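Local coordinates for protein iron aquisition yersiniabactin synthesis enzyme, YbtT (Escherichia coli, PDB 6BA9) that acts as a low-specificity type II thioesterase that maintains production of the metallophore yersiniabactin, probably by hydrolysing acyl thioesters on its biosynthetic machinery, at residues Ile4-Ala9 against Arg31-Glu36; Ala15-Cys20 against Ala39-Ser44; Gly25-Phe30 against Gly50-Arg55. The protein carries 1 engineered substitution. All coordinates share one frame; numbering follows the deposited sequence.

How the contacts relate
Contact 2 is the core of the set. It joins parallel strands 16-20 and 42-46 inside the sheet mainly by main-chain hydrogen bonds, with one between the His16 and Ser44 side chains. Contacts 1 and 3 are partly buried, and in both side chains bond to main-chain atoms. Contact 1 sets the edge strand 3-7 against the short helix 31-34, with one indole-to-carbonyl bond and apolar contacts. It meets contact 2, because Leu6 N and Trp7 O probably bond to O and N of Leu43. Contact 3 joins the loops beyond the strands. Its chemistry is a carboxylate gripped by a backbone N-H and a water, beside a guanidinium chain. Ile4 packs on Ser27 and Arg53 of contact 3.

Contact 1. Residues Ile4-Ala9 against Arg31-Glu36; sequences IPLWPA and RHWQAE
The hydrogen bond from Trp7 NE1 to Trp33 O, at 2.8 Å, is the shortest polar contact between the two segments. The N-H points almost straight at the oxygen, with an angle of 170°. Trp33 O lies in the plane of the Trp7 ring, at its edge. Seen from the acceptor, NE1 stands above the carbonyl plane, 44° out of it. The carbonyl belongs to the weakly bonded helix at 31-34. The indole belongs to the edge strand 3-7, at a classic beta bulge where Leu6 and Trp7 both face Leu43.

Leu6 meets the helix with both methyl groups. Its CD1 touches the edge of the Trp33 ring, 4.0 Å from CE3. Its CD2 lies against the flat end of Gln34, 3.8 Å from CD. The Leu6 and Gln34 side chains cross at about a right angle. The first torsion of Gln34 (chi1 -64°) sets CG beside the backbone N, where it lies 3.9 Å from Leu6 CD2. Further along, Glu36 O packs 3.7 Å from Trp7 CZ2.

Phe237 meets both indoles, edge-to-face in the case of Trp33. Trp33 NE1 bonds to Pro229 O, and the Glu36 carboxylate forms a salt bridge with Arg234. The chemistry implies that a main-chain carbonyl satisfies the N-H of the buried Trp7 and helps set the orientation of its ring, while the Leu6 methyls add apolar contact with Trp33 and the Gln34 chain.

Contact 2. Residues Ala15-Cys20 against Ala39-Ser44; sequences AHLVMC and ADCALS
The His16 imidazole turns its edge to Ser44 and has Val18 CG2 over one face, 3.9 Å above the plane and offset toward the rim. It sits on a pair of neighbouring parallel strands in the alpha/beta-hydrolase sheet, part of the beta-alpha-beta unit formed by 16-20, 31-34 and 42-46. At the ring edge, NE2 forms a hydrogen bond of 2.7 Å with Ser44 OG, and either atom could be the donor. With His16 CG anti to the backbone N (chi1 -171°), that atom comes 4.1 Å from Ala42 CB. Ala42 CB is also 3.9 Å from His16 CD2.

The short strand axes run 18° from parallel. Leu17 is held at both ends, with N bonded to Ala42 O and O accepting from Ser44 N at 2.9 Å. Ala42 N to Ala15 O and Met19 N to Ser44 O extend the ladder. Three CA-H...O contacts supplement it.

His16, Ala42, Val18 and Ser44 share one face of the sheet. Leu17 and Leu43 occupy the other, where Phe237 of helix 233-243 packs on both. Cys41 SG lies 4.0 Å from Leu17 CB. The two leucines lie side by side, pointing the same way, and Leu43 CD1 rests 3.9 Å from Leu17 CG.

Contact 3. Residues Gly25-Phe30 against Gly50-Arg55; sequences GSSSAF and GRDRLR
Arg51 packs against Gly25 and Ser26 on the buried side of this contact, while Asp52 meets Ser26, Ser27 and a water on its more open side. Two loops come together here. One follows strand 16-20 and includes a 3-10 segment at 27-29. The other follows strand 42-46 and contains a G1 beta bulge, in which Gly50 and Arg51 both face Leu54. In alpha/beta-hydrolases the loop after the strand equivalent to 16-20 commonly helps form the oxyanion hole.

On the tight side the touching is done by the middle of the Arg51 chain. A bend at chi2 (-140°) sets its CD 3.4 Å from Gly25 O. The same CD lies 4.1 Å from Ser26 CB. Arg51 NH1 reaches Gly25 O only by a weak hydrogen bond. The stronger partner of NH1 is Asp168 on helix 155-174, in a salt bridge, and NH2 bonds to Pro49 O. The guanidinium is therefore held mainly from outside the two segments.

The looser side is polar and includes a water. Asp52 OD2 accepts a hydrogen bond of 2.9 Å from Ser27 N, on its syn side and 22° out of the carboxylate plane. This bond is fairly straight, at 165°. Asp52 OD2 also lies 3.5 Å from Ser26 CB. Two N-H groups at the start of the 3-10 segment serve the carboxylate, Ser27 N directly and Ser28 N through the water, which probably helps to stabilise its charge. The water accepts from Ser28 N at 2.9 Å. It also bonds to Ser26 OG at 3.1 Å. It donates to the other carboxylate oxygen, Asp52 OD1, at 2.8 Å.

Contact 1. Residues Ile4-Ala9 against Arg31-Glu36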
ATOM      1  N   ILE A   4       1.228  -6.023 -11.922  1.00 15.64           N
ATOM      2  CA  ILE A   4       0.827  -5.645 -13.281  1.00 17.43           C
ATOM      3  C   ILE A   4       1.483  -4.309 -13.624  1.00 17.26           C
ATOM      4  O   ILE A   4       1.503  -3.389 -12.794  1.00 15.46           O
ATOM      5  CB  ILE A   4      -0.702  -5.606 -13.445  1.00 18.27           C
ATOM      6  CG1 ILE A   4      -1.339  -4.576 -12.529  1.00 20.13           C
ATOM      7  CG2 ILE A   4      -1.305  -6.969 -13.165  1.00 29.77           C
ATOM      8  CD1 ILE A   4      -2.859  -4.381 -12.742  1.00 29.23           C
ATOM      9  N   PRO A   5       1.998  -4.145 -14.839  1.00 15.68           N
ATOM     10  CA  PRO A   5       2.652  -2.886 -15.208  1.00 17.43           C
ATOM     11  C   PRO A   5       1.636  -1.790 -15.491  1.00 20.16           C
ATOM     12  O   PRO A   5       0.626  -2.018 -16.163  1.00 21.19           O
ATOM     13  CB  PRO A   5       3.419  -3.260 -16.484  1.00 21.18           C
ATOM     14  CG  PRO A   5       2.621  -4.360 -17.074  1.00 25.69           C
ATOM     15  CD  PRO A   5       2.083  -5.151 -15.912  1.00 22.78           C
ATOM     16  N   LEU A   6       1.896  -0.591 -14.960  1.00 15.71           N
ATOM     17  CA  LEU A   6       1.094   0.594 -15.262  1.00 16.52           C
ATOM     18  C   LEU A   6       1.843   1.585 -16.137  1.00 20.31           C
ATOM     19  O   LEU A   6       1.270   2.119 -17.097  1.00 21.54           O
ATOM     20  CB  LEU A   6       0.635   1.307 -13.984  1.00 17.30           C
ATOM     21  CG  LEU A   6      -0.247   0.539 -12.989  1.00 21.44           C
ATOM     22  CD1 LEU A   6      -0.709   1.430 -11.857  1.00 19.87           C
ATOM     23  CD2 LEU A   6      -1.450  -0.086 -13.681  1.00 24.53           C
ATOM     24  N   TRP A   7       3.105   1.861 -15.822  1.00 18.09           N
ATOM     25  CA  TRP A   7       3.962   2.702 -16.654  1.00 18.37           C
ATOM     26  C   TRP A   7       5.223   1.942 -17.026  1.00 21.60           C
ATOM     27  O   TRP A   7       5.828   1.284 -16.173  1.00 16.89           O
ATOM     28  CB  TRP A   7       4.462   3.979 -15.949  1.00 17.56           C
ATOM     29  CG  TRP A   7       3.464   4.892 -15.365  1.00 16.26           C
ATOM     30  CD1 TRP A   7       2.146   5.026 -15.700  1.00 17.07           C
ATOM     31  CD2 TRP A   7       3.703   5.814 -14.307  1.00 16.80           C
ATOM     32  NE1 TRP A   7       1.560   5.974 -14.909  1.00 18.19           N
ATOM     33  CE2 TRP A   7       2.494   6.473 -14.042  1.00 17.82           C
ATOM     34  CE3 TRP A   7       4.832   6.147 -13.556  1.00 15.73           C
ATOM     35  CZ2 TRP A   7       2.376   7.444 -13.057  1.00 16.65           C
ATOM     36  CZ3 TRP A   7       4.712   7.098 -12.572  1.00 15.84           C
ATOM     37  CH2 TRP A   7       3.492   7.746 -12.335  1.00 15.10           C
ATOM     38  N   PRO A   8       5.698   2.079 -18.257  1.00 19.34           N
ATOM     39  CA  PRO A   8       7.052   1.646 -18.569  1.00 20.38           C
ATOM     40  C   PRO A   8       8.029   2.735 -18.160  1.00 19.56           C
ATOM     41  O   PRO A   8       7.673   3.910 -18.030  1.00 22.36           O
ATOM     42  CB  PRO A   8       7.002   1.517 -20.093  1.00 25.91           C
ATOM     43  CG  PRO A   8       6.115   2.643 -20.482  1.00 26.04           C
ATOM     44  CD  PRO A   8       5.065   2.751 -19.408  1.00 24.33           C
ATOM     45  N   ALA A   9       9.275   2.335 -17.934  1.00 21.54           N
ATOM     46  CA  ALA A   9      10.303   3.329 -17.700  1.00 21.34           C
ATOM     47  C   ALA A   9      10.453   4.194 -18.944  1.00 23.58           C
ATOM     48  O   ALA A   9      10.243   3.736 -20.073  1.00 23.72           O
ATOM     49  CB  ALA A   9      11.635   2.651 -17.387  1.00 25.97           C
ATOM     50  N   ARG A  31      -6.863   3.575 -12.282  1.00 20.54           N
ATOM     51  CA  ARG A  31      -6.917   3.909 -13.700  1.00 22.22           C
ATOM     52  C   ARG A  31      -6.418   5.327 -13.967  1.00 19.36           C
ATOM     53  O   ARG A  31      -5.793   5.578 -14.999  1.00 22.08           O
ATOM     54  CB  ARG A  31      -8.353   3.740 -14.198  1.00 26.44           C
ATOM     55  CG  ARG A  31      -8.548   4.006 -15.682  1.00 35.67           C
ATOM     56  CD  ARG A  31      -9.980   3.713 -16.119  1.00 46.52           C
ATOM     57  NE  ARG A  31     -10.455   2.453 -15.551  1.00 52.82           N
ATOM     58  CZ  ARG A  31     -10.315   1.259 -16.121  1.00 54.83           C
ATOM     59  NH1 ARG A  31      -9.718   1.134 -17.304  1.00 57.33           N
ATOM     60  NH2 ARG A  31     -10.782   0.182 -15.500  1.00 45.81           N
ATOM     61  N   HIS A  32      -6.691   6.265 -13.057  1.00 20.26           N
ATOM     62  CA  HIS A  32      -6.232   7.639 -13.251  1.00 20.86           C
ATOM     63  C   HIS A  32      -4.713   7.710 -13.382  1.00 20.96           C
ATOM     64  O   HIS A  32      -4.185   8.545 -14.132  1.00 19.84           O
ATOM     65  CB  HIS A  32      -6.720   8.529 -12.109  1.00 21.42           C
ATOM     66  CG  HIS A  32      -6.214   9.936 -12.186  1.00 31.17           C
ATOM     67  ND1 HIS A  32      -6.502  10.770 -13.246  1.00 39.98           N
ATOM     68  CD2 HIS A  32      -5.435  10.655 -11.342  1.00 32.86           C
ATOM     69  CE1 HIS A  32      -5.921  11.941 -13.054  1.00 39.23           C
ATOM     70  NE2 HIS A  32      -5.270  11.899 -11.904  1.00 38.01           N
ATOM     71  N   TRP A  33      -3.992   6.836 -12.678  1.00 18.22           N
ATOM     72  CA  TRP A  33      -2.542   6.798 -12.841  1.00 17.69           C
ATOM     73  C   TRP A  33      -2.139   6.393 -14.251  1.00 18.70           C
ATOM     74  O   TRP A  33      -1.096   6.824 -14.750  1.00 18.99           O
ATOM     75  CB  TRP A  33      -1.919   5.827 -11.836  1.00 17.64           C
ATOM     76  CG  TRP A  33      -1.834   6.322 -10.433  1.00 16.47           C
ATOM     77  CD1 TRP A  33      -2.331   7.477  -9.921  1.00 15.43           C
ATOM     78  CD2 TRP A  33      -1.190   5.649  -9.352  1.00 15.39           C
ATOM     79  NE1 TRP A  33      -2.038   7.575  -8.581  1.00 15.70           N
ATOM     80  CE2 TRP A  33      -1.325   6.459  -8.212  1.00 15.07           C
ATOM     81  CE3 TRP A  33      -0.500   4.439  -9.243  1.00 15.32           C
ATOM     82  CZ2 TRP A  33      -0.796   6.098  -6.975  1.00 16.18           C
ATOM     83  CZ3 TRP A  33       0.021   4.085  -8.026  1.00 16.29           C
ATOM     84  CH2 TRP A  33      -0.121   4.910  -6.907  1.00 16.35           C
ATOM     85  N   GLN A  34      -2.937   5.558 -14.908  1.00 23.24           N
ATOM     86  CA  GLN A  34      -2.637   5.181 -16.286  1.00 27.54           C
ATOM     87  C   GLN A  34      -2.953   6.284 -17.281  1.00 26.12           C
ATOM     88  O   GLN A  34      -2.448   6.244 -18.410  1.00 34.45           O
ATOM     89  CB  GLN A  34      -3.413   3.923 -16.662  1.00 31.39           C
ATOM     90  CG  GLN A  34      -3.007   2.726 -15.853  1.00 28.63           C
ATOM     91  CD  GLN A  34      -3.805   1.492 -16.208  1.00 36.96           C
ATOM     92  OE1 GLN A  34      -4.884   1.255 -15.658  1.00 38.90           O
ATOM     93  NE2 GLN A  34      -3.280   0.699 -17.136  1.00 41.65           N
ATOM     94  N   ALA A  35      -3.771   7.265 -16.906  1.00 28.31           N
ATOM     95  CA  ALA A  35      -4.084   8.345 -17.830  1.00 30.80           C
ATOM     96  C   ALA A  35      -2.851   9.160 -18.176  1.00 31.58           C
ATOM     97  O   ALA A  35      -2.829   9.826 -19.216  1.00 33.54           O
ATOM     98  CB  ALA A  35      -5.140   9.272 -17.228  1.00 33.18           C
ATOM     99  N   GLU A  36      -1.820   9.130 -17.330  1.00 26.42           N
ATOM    100  CA  GLU A  36      -0.690  10.024 -17.528  1.00 23.04           C
ATOM    101  C   GLU A  36       0.500   9.616 -16.666  1.00 21.84           C
ATOM    102  O   GLU A  36       0.365   9.482 -15.451  1.00 23.26           O
ATOM    103  CB  GLU A  36      -1.123  11.445 -17.174  1.00 28.65           C
ATOM    104  CG  GLU A  36      -0.038  12.485 -17.349  1.00 28.01           C
ATOM    105  CD  GLU A  36      -0.493  13.892 -16.990  1.00 37.14           C
ATOM    106  OE1 GLU A  36       0.233  14.848 -17.333  1.00 34.99           O
ATOM    107  OE2 GLU A  36      -1.568  14.047 -16.356  1.00 40.79           O
TER

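Contact 2. Residues Ala15-Cys20 against Ala39-Ser44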
ATOM      1  N   ALA A  15      14.766   3.055 -12.598  1.00 17.69           N
ATOM      2  CA  ALA A  15      14.083   2.725 -11.359  1.00 17.14           C
ATOM      3  C   ALA A  15      12.748   2.040 -11.639  1.00 15.75           C
ATOM      4  O   ALA A  15      12.148   2.189 -12.701  1.00 16.83           O
ATOM      5  CB  ALA A  15      13.845   3.982 -10.536  1.00 20.00           C
ATOM      6  N   HIS A  16      12.299   1.255 -10.656  1.00 15.12           N
ATOM      7  CA  HIS A  16      11.026   0.546 -10.721  1.00 13.39           C
ATOM      8  C   HIS A  16      10.311   0.750  -9.396  1.00 13.98           C
ATOM      9  O   HIS A  16      10.823   0.359  -8.341  1.00 14.56           O
ATOM     10  CB  HIS A  16      11.239  -0.941 -10.998  1.00 15.26           C
ATOM     11  CG  HIS A  16       9.986  -1.698 -11.299  1.00 17.02           C
ATOM     12  ND1 HIS A  16      10.005  -3.041 -11.609  1.00 24.64           N
ATOM     13  CD2 HIS A  16       8.680  -1.330 -11.313  1.00 15.17           C
ATOM     14  CE1 HIS A  16       8.770  -3.461 -11.827  1.00 24.50           C
ATOM     15  NE2 HIS A  16       7.950  -2.434 -11.684  1.00 19.74           N
ATOM     16  N   LEU A  17       9.168   1.425  -9.449  1.00 13.18           N
ATOM     17  CA  LEU A  17       8.320   1.682  -8.289  1.00 12.28           C
ATOM     18  C   LEU A  17       7.168   0.678  -8.297  1.00 12.27           C
ATOM     19  O   LEU A  17       6.463   0.542  -9.300  1.00 13.82           O
ATOM     20  CB  LEU A  17       7.796   3.122  -8.346  1.00 14.26           C
ATOM     21  CG  LEU A  17       6.779   3.592  -7.317  1.00 14.62           C
ATOM     22  CD1 LEU A  17       7.328   3.547  -5.917  1.00 16.59           C
ATOM     23  CD2 LEU A  17       6.331   5.011  -7.655  1.00 15.33           C
ATOM     24  N   VAL A  18       7.010  -0.051  -7.191  1.00 11.69           N
ATOM     25  CA  VAL A  18       5.984  -1.075  -7.014  1.00 11.95           C
ATOM     26  C   VAL A  18       5.026  -0.607  -5.927  1.00 12.51           C
ATOM     27  O   VAL A  18       5.443  -0.365  -4.783  1.00 12.02           O
ATOM     28  CB  VAL A  18       6.626  -2.419  -6.648  1.00 12.37           C
ATOM     29  CG1 VAL A  18       5.563  -3.485  -6.337  1.00 14.19           C
ATOM     30  CG2 VAL A  18       7.519  -2.904  -7.776  1.00 12.68           C
ATOM     31  N   MET A  19       3.751  -0.462  -6.285  1.00 11.03           N
ATOM     32  CA  MET A  19       2.743   0.093  -5.399  1.00 11.21           C
ATOM     33  C   MET A  19       1.810  -0.986  -4.879  1.00 10.79           C
ATOM     34  O   MET A  19       1.164  -1.685  -5.670  1.00 11.52           O
ATOM     35  CB  MET A  19       1.909   1.142  -6.137  1.00 11.37           C
ATOM     36  CG  MET A  19       0.777   1.723  -5.317  1.00 11.60           C
ATOM     37  SD  MET A  19       1.376   2.779  -4.000  1.00 12.95           S
ATOM     38  CE  MET A  19      -0.172   3.256  -3.267  1.00 14.09           C
ATOM     39  N   CYS A  20       1.640  -1.043  -3.559  1.00 11.35           N
ATOM     40  CA  CYS A  20       0.700  -1.926  -2.880  1.00 12.41           C
ATOM     41  C   CYS A  20      -0.588  -1.165  -2.573  1.00 11.16           C
ATOM     42  O   CYS A  20      -0.539  -0.082  -1.954  1.00 11.93           O
ATOM     43  CB  CYS A  20       1.321  -2.423  -1.575  1.00 10.43           C
ATOM     44  SG  CYS A  20       2.761  -3.482  -1.847  1.00 13.37           S
ATOM     45  N   ALA A  39       6.139  10.335 -13.549  1.00 17.35           N
ATOM     46  CA  ALA A  39       7.555  10.237 -13.229  1.00 17.23           C
ATOM     47  C   ALA A  39       8.140   9.221 -14.191  1.00 16.23           C
ATOM     48  O   ALA A  39       7.410   8.435 -14.793  1.00 18.10           O
ATOM     49  CB  ALA A  39       7.803   9.798 -11.780  1.00 19.60           C
ATOM     50  N   ASP A  40       9.468   9.240 -14.339  1.00 17.38           N
ATOM     51  CA  ASP A  40      10.107   8.454 -15.395  1.00 16.56           C
ATOM     52  C   ASP A  40      10.365   6.984 -15.033  1.00 16.25           C
ATOM     53  O   ASP A  40      10.746   6.200 -15.917  1.00 18.29           O
ATOM     54  CB  ASP A  40      11.418   9.125 -15.796  1.00 18.39           C
ATOM     55  CG  ASP A  40      11.202  10.452 -16.524  1.00 21.54           C
ATOM     56  OD1 ASP A  40      10.058  10.783 -16.897  1.00 18.03           O
ATOM     57  OD2 ASP A  40      12.206  11.159 -16.704  1.00 21.77           O
ATOM     58  N   CYS A  41      10.177   6.592 -13.775  1.00 15.66           N
ATOM     59  CA  CYS A  41      10.380   5.209 -13.386  1.00 15.95           C
ATOM     60  C   CYS A  41       9.306   4.330 -14.006  1.00 15.28           C
ATOM     61  O   CYS A  41       8.204   4.787 -14.308  1.00 14.72           O
ATOM     62  CB  CYS A  41      10.270   5.090 -11.860  1.00 16.33           C
ATOM     63  SG  CYS A  41       8.752   5.775 -11.138  1.00 17.32           S
ATOM     64  N   ALA A  42       9.631   3.049 -14.172  1.00 14.69           N
ATOM     65  CA  ALA A  42       8.597   2.045 -14.348  1.00 14.24           C
ATOM     66  C   ALA A  42       7.736   2.026 -13.094  1.00 14.43           C
ATOM     67  O   ALA A  42       8.208   2.325 -11.993  1.00 15.09           O
ATOM     68  CB  ALA A  42       9.218   0.669 -14.582  1.00 17.31           C
ATOM     69  N   LEU A  43       6.450   1.738 -13.281  1.00 13.42           N
ATOM     70  CA  LEU A  43       5.478   1.675 -12.199  1.00 13.16           C
ATOM     71  C   LEU A  43       4.636   0.422 -12.368  1.00 14.80           C
ATOM     72  O   LEU A  43       4.052   0.197 -13.435  1.00 15.19           O
ATOM     73  CB  LEU A  43       4.541   2.875 -12.212  1.00 14.53           C
ATOM     74  CG  LEU A  43       3.380   2.872 -11.211  1.00 14.04           C
ATOM     75  CD1 LEU A  43       3.861   2.885  -9.756  1.00 15.13           C
ATOM     76  CD2 LEU A  43       2.476   4.078 -11.445  1.00 15.85           C
ATOM     77  N   SER A  44       4.574  -0.387 -11.317  1.00 13.53           N
ATOM     78  CA  SER A  44       3.719  -1.564 -11.297  1.00 12.73           C
ATOM     79  C   SER A  44       2.814  -1.513 -10.080  1.00 13.19           C
ATOM     80  O   SER A  44       3.170  -0.931  -9.048  1.00 13.67           O
ATOM     81  CB  SER A  44       4.539  -2.837 -11.280  1.00 14.26           C
ATOM     82  OG  SER A  44       5.389  -2.930 -12.428  1.00 17.78           O
TER

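Contact 3. Residues Gly25-Phe30 against Gly50-Arg55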
ATOM      1  N   GLY A  25      -8.755  -2.489  -2.683  1.00 16.52           N
ATOM      2  CA  GLY A  25      -8.210  -1.953  -3.910  1.00 16.00           C
ATOM      3  C   GLY A  25      -8.097  -3.002  -5.002  1.00 17.51           C
ATOM      4  O   GLY A  25      -8.026  -4.210  -4.761  1.00 17.85           O
ATOM      5  N   SER A  26      -8.055  -2.511  -6.238  1.00 17.19           N
ATOM      6  CA  SER A  26      -7.911  -3.341  -7.431  1.00 16.53           C
ATOM      7  C   SER A  26      -7.464  -2.415  -8.550  1.00 17.18           C
ATOM      8  O   SER A  26      -7.374  -1.204  -8.362  1.00 17.95           O
ATOM      9  CB  SER A  26      -9.212  -4.052  -7.782  1.00 18.28           C
ATOM     10  OG  SER A  26     -10.202  -3.105  -8.173  1.00 19.98           O
ATOM     11  N   SER A  27      -7.193  -2.983  -9.725  1.00 16.13           N
ATOM     12  CA  SER A  27      -6.598  -2.167 -10.779  1.00 14.98           C
ATOM     13  C   SER A  27      -7.494  -1.006 -11.189  1.00 18.22           C
ATOM     14  O   SER A  27      -6.985   0.078 -11.510  1.00 17.05           O
ATOM     15  CB  SER A  27      -6.196  -3.014 -11.986  1.00 22.28           C
ATOM     16  OG  SER A  27      -7.313  -3.610 -12.576  1.00 29.71           O
ATOM     17  N   SER A  28      -8.818  -1.183 -11.170  1.00 17.78           N
ATOM     18  CA  SER A  28      -9.687  -0.103 -11.623  1.00 18.69           C
ATOM     19  C   SER A  28      -9.549   1.148 -10.766  1.00 19.90           C
ATOM     20  O   SER A  28      -9.753   2.267 -11.261  1.00 20.25           O
ATOM     21  CB  SER A  28     -11.139  -0.584 -11.665  1.00 19.61           C
ATOM     22  OG  SER A  28     -11.580  -0.995 -10.389  1.00 22.67           O
ATOM     23  N   ALA A  29      -9.209   0.989  -9.482  1.00 18.28           N
ATOM     24  CA  ALA A  29      -9.063   2.140  -8.599  1.00 19.23           C
ATOM     25  C   ALA A  29      -7.905   3.038  -9.009  1.00 20.49           C
ATOM     26  O   ALA A  29      -7.905   4.223  -8.656  1.00 20.51           O
ATOM     27  CB  ALA A  29      -8.892   1.660  -7.155  1.00 20.23           C
ATOM     28  N   PHE A  30      -6.944   2.512  -9.769  1.00 17.09           N
ATOM     29  CA  PHE A  30      -5.720   3.212 -10.147  1.00 17.36           C
ATOM     30  C   PHE A  30      -5.703   3.609 -11.623  1.00 19.72           C
ATOM     31  O   PHE A  30      -4.655   3.987 -12.160  1.00 17.81           O
ATOM     32  CB  PHE A  30      -4.495   2.374  -9.748  1.00 17.08           C
ATOM     33  CG  PHE A  30      -4.338   2.244  -8.270  1.00 16.59           C
ATOM     34  CD1 PHE A  30      -5.011   1.262  -7.568  1.00 18.18           C
ATOM     35  CD2 PHE A  30      -3.545   3.130  -7.561  1.00 17.43           C
ATOM     36  CE1 PHE A  30      -4.896   1.169  -6.208  1.00 17.77           C
ATOM     37  CE2 PHE A  30      -3.427   3.029  -6.181  1.00 18.10           C
ATOM     38  CZ  PHE A  30      -4.114   2.041  -5.512  1.00 17.44           C
ATOM     39  N   GLY A  50      -7.576 -12.920  -5.444  1.00 12.64           N
ATOM     40  CA  GLY A  50      -9.019 -12.968  -5.381  1.00 13.68           C
ATOM     41  C   GLY A  50      -9.728 -12.046  -6.347  1.00 13.69           C
ATOM     42  O   GLY A  50     -10.967 -12.053  -6.374  1.00 15.56           O
ATOM     43  N   ARG A  51      -9.007 -11.225  -7.102  1.00 13.11           N
ATOM     44  CA  ARG A  51      -9.632 -10.278  -8.010  1.00 14.51           C
ATOM     45  C   ARG A  51      -8.728 -10.078  -9.212  1.00 12.82           C
ATOM     46  O   ARG A  51      -7.567 -10.507  -9.226  1.00 12.53           O
ATOM     47  CB  ARG A  51      -9.873  -8.933  -7.321  1.00 16.10           C
ATOM     48  CG  ARG A  51      -8.581  -8.162  -7.021  1.00 14.73           C
ATOM     49  CD  ARG A  51      -8.604  -7.456  -5.648  1.00 15.80           C
ATOM     50  NE  ARG A  51      -8.449  -8.418  -4.551  1.00 15.01           N
ATOM     51  CZ  ARG A  51      -8.613  -8.133  -3.264  1.00 15.95           C
ATOM     52  NH1 ARG A  51      -8.973  -6.905  -2.881  1.00 18.30           N
ATOM     53  NH2 ARG A  51      -8.449  -9.084  -2.365  1.00 15.68           N
ATOM     54  N   ASP A  52      -9.251  -9.364 -10.203  1.00 14.79           N
ATOM     55  CA  ASP A  52      -8.505  -9.024 -11.428  1.00 13.89           C
ATOM     56  C   ASP A  52      -7.994 -10.326 -12.049  1.00 14.36           C
ATOM     57  O   ASP A  52      -8.766 -11.295 -12.114  1.00 14.47           O
ATOM     58  CB  ASP A  52      -7.460  -7.957 -11.147  1.00 16.43           C
ATOM     59  CG  ASP A  52      -8.061  -6.647 -10.672  1.00 18.23           C
ATOM     60  OD1 ASP A  52      -9.256  -6.358 -10.914  1.00 18.22           O
ATOM     61  OD2 ASP A  52      -7.316  -5.882 -10.015  1.00 16.75           O
ATOM     62  N   ARG A  53      -6.732 -10.412 -12.470  1.00 17.05           N
ATOM     63  CA  ARG A  53      -6.228 -11.639 -13.090  1.00 16.92           C
ATOM     64  C   ARG A  53      -6.087 -12.779 -12.095  1.00 16.25           C
ATOM     65  O   ARG A  53      -5.780 -13.904 -12.507  1.00 18.23           O
ATOM     66  CB  ARG A  53      -4.854 -11.378 -13.724  1.00 21.27           C
ATOM     67  CG  ARG A  53      -4.896 -10.335 -14.801  1.00 25.29           C
ATOM     68  CD  ARG A  53      -3.504  -9.961 -15.278  1.00 32.91           C
ATOM     69  NE  ARG A  53      -3.580  -8.902 -16.278  1.00 46.54           N
ATOM     70  CZ  ARG A  53      -2.532  -8.321 -16.851  1.00 49.70           C
ATOM     71  NH1 ARG A  53      -1.292  -8.690 -16.533  1.00 45.89           N
ATOM     72  NH2 ARG A  53      -2.728  -7.363 -17.748  1.00 52.69           N
ATOM     73  N   LEU A  54      -6.253 -12.507 -10.796  1.00 13.70           N
ATOM     74  CA  LEU A  54      -6.117 -13.489  -9.733  1.00 12.99           C
ATOM     75  C   LEU A  54      -7.464 -13.862  -9.130  1.00 13.50           C
ATOM     76  O   LEU A  54      -7.534 -14.340  -7.992  1.00 14.13           O
ATOM     77  CB  LEU A  54      -5.179 -12.976  -8.642  1.00 13.54           C
ATOM     78  CG  LEU A  54      -3.771 -12.600  -9.124  1.00 14.91           C
ATOM     79  CD1 LEU A  54      -2.906 -12.207  -7.921  1.00 17.46           C
ATOM     80  CD2 LEU A  54      -3.080 -13.689  -9.935  1.00 16.42           C
ATOM     81  N   ARG A  55      -8.539 -13.682  -9.893  1.00 12.51           N
ATOM     82  CA  ARG A  55      -9.888 -14.010  -9.420  1.00 14.20           C
ATOM     83  C   ARG A  55     -10.022 -15.474  -9.024  1.00 14.76           C
ATOM     84  O   ARG A  55     -10.832 -15.806  -8.148  1.00 17.68           O
ATOM     85  CB  ARG A  55     -10.873 -13.702 -10.541  1.00 15.03           C
ATOM     86  CG  ARG A  55     -12.340 -13.889 -10.199  1.00 13.71           C
ATOM     87  CD  ARG A  55     -12.889 -12.866  -9.242  1.00 17.27           C
ATOM     88  NE  ARG A  55     -12.811 -11.530  -9.792  1.00 13.26           N
ATOM     89  CZ  ARG A  55     -13.189 -10.429  -9.150  1.00 13.63           C
ATOM     90  NH1 ARG A  55     -13.695 -10.520  -7.920  1.00 17.01           N
ATOM     91  NH2 ARG A  55     -13.055  -9.255  -9.739  1.00 15.09           N
TER
HETATM   92  O   HOH W   1     -10.154  -3.767 -11.175  1.00 21.92           O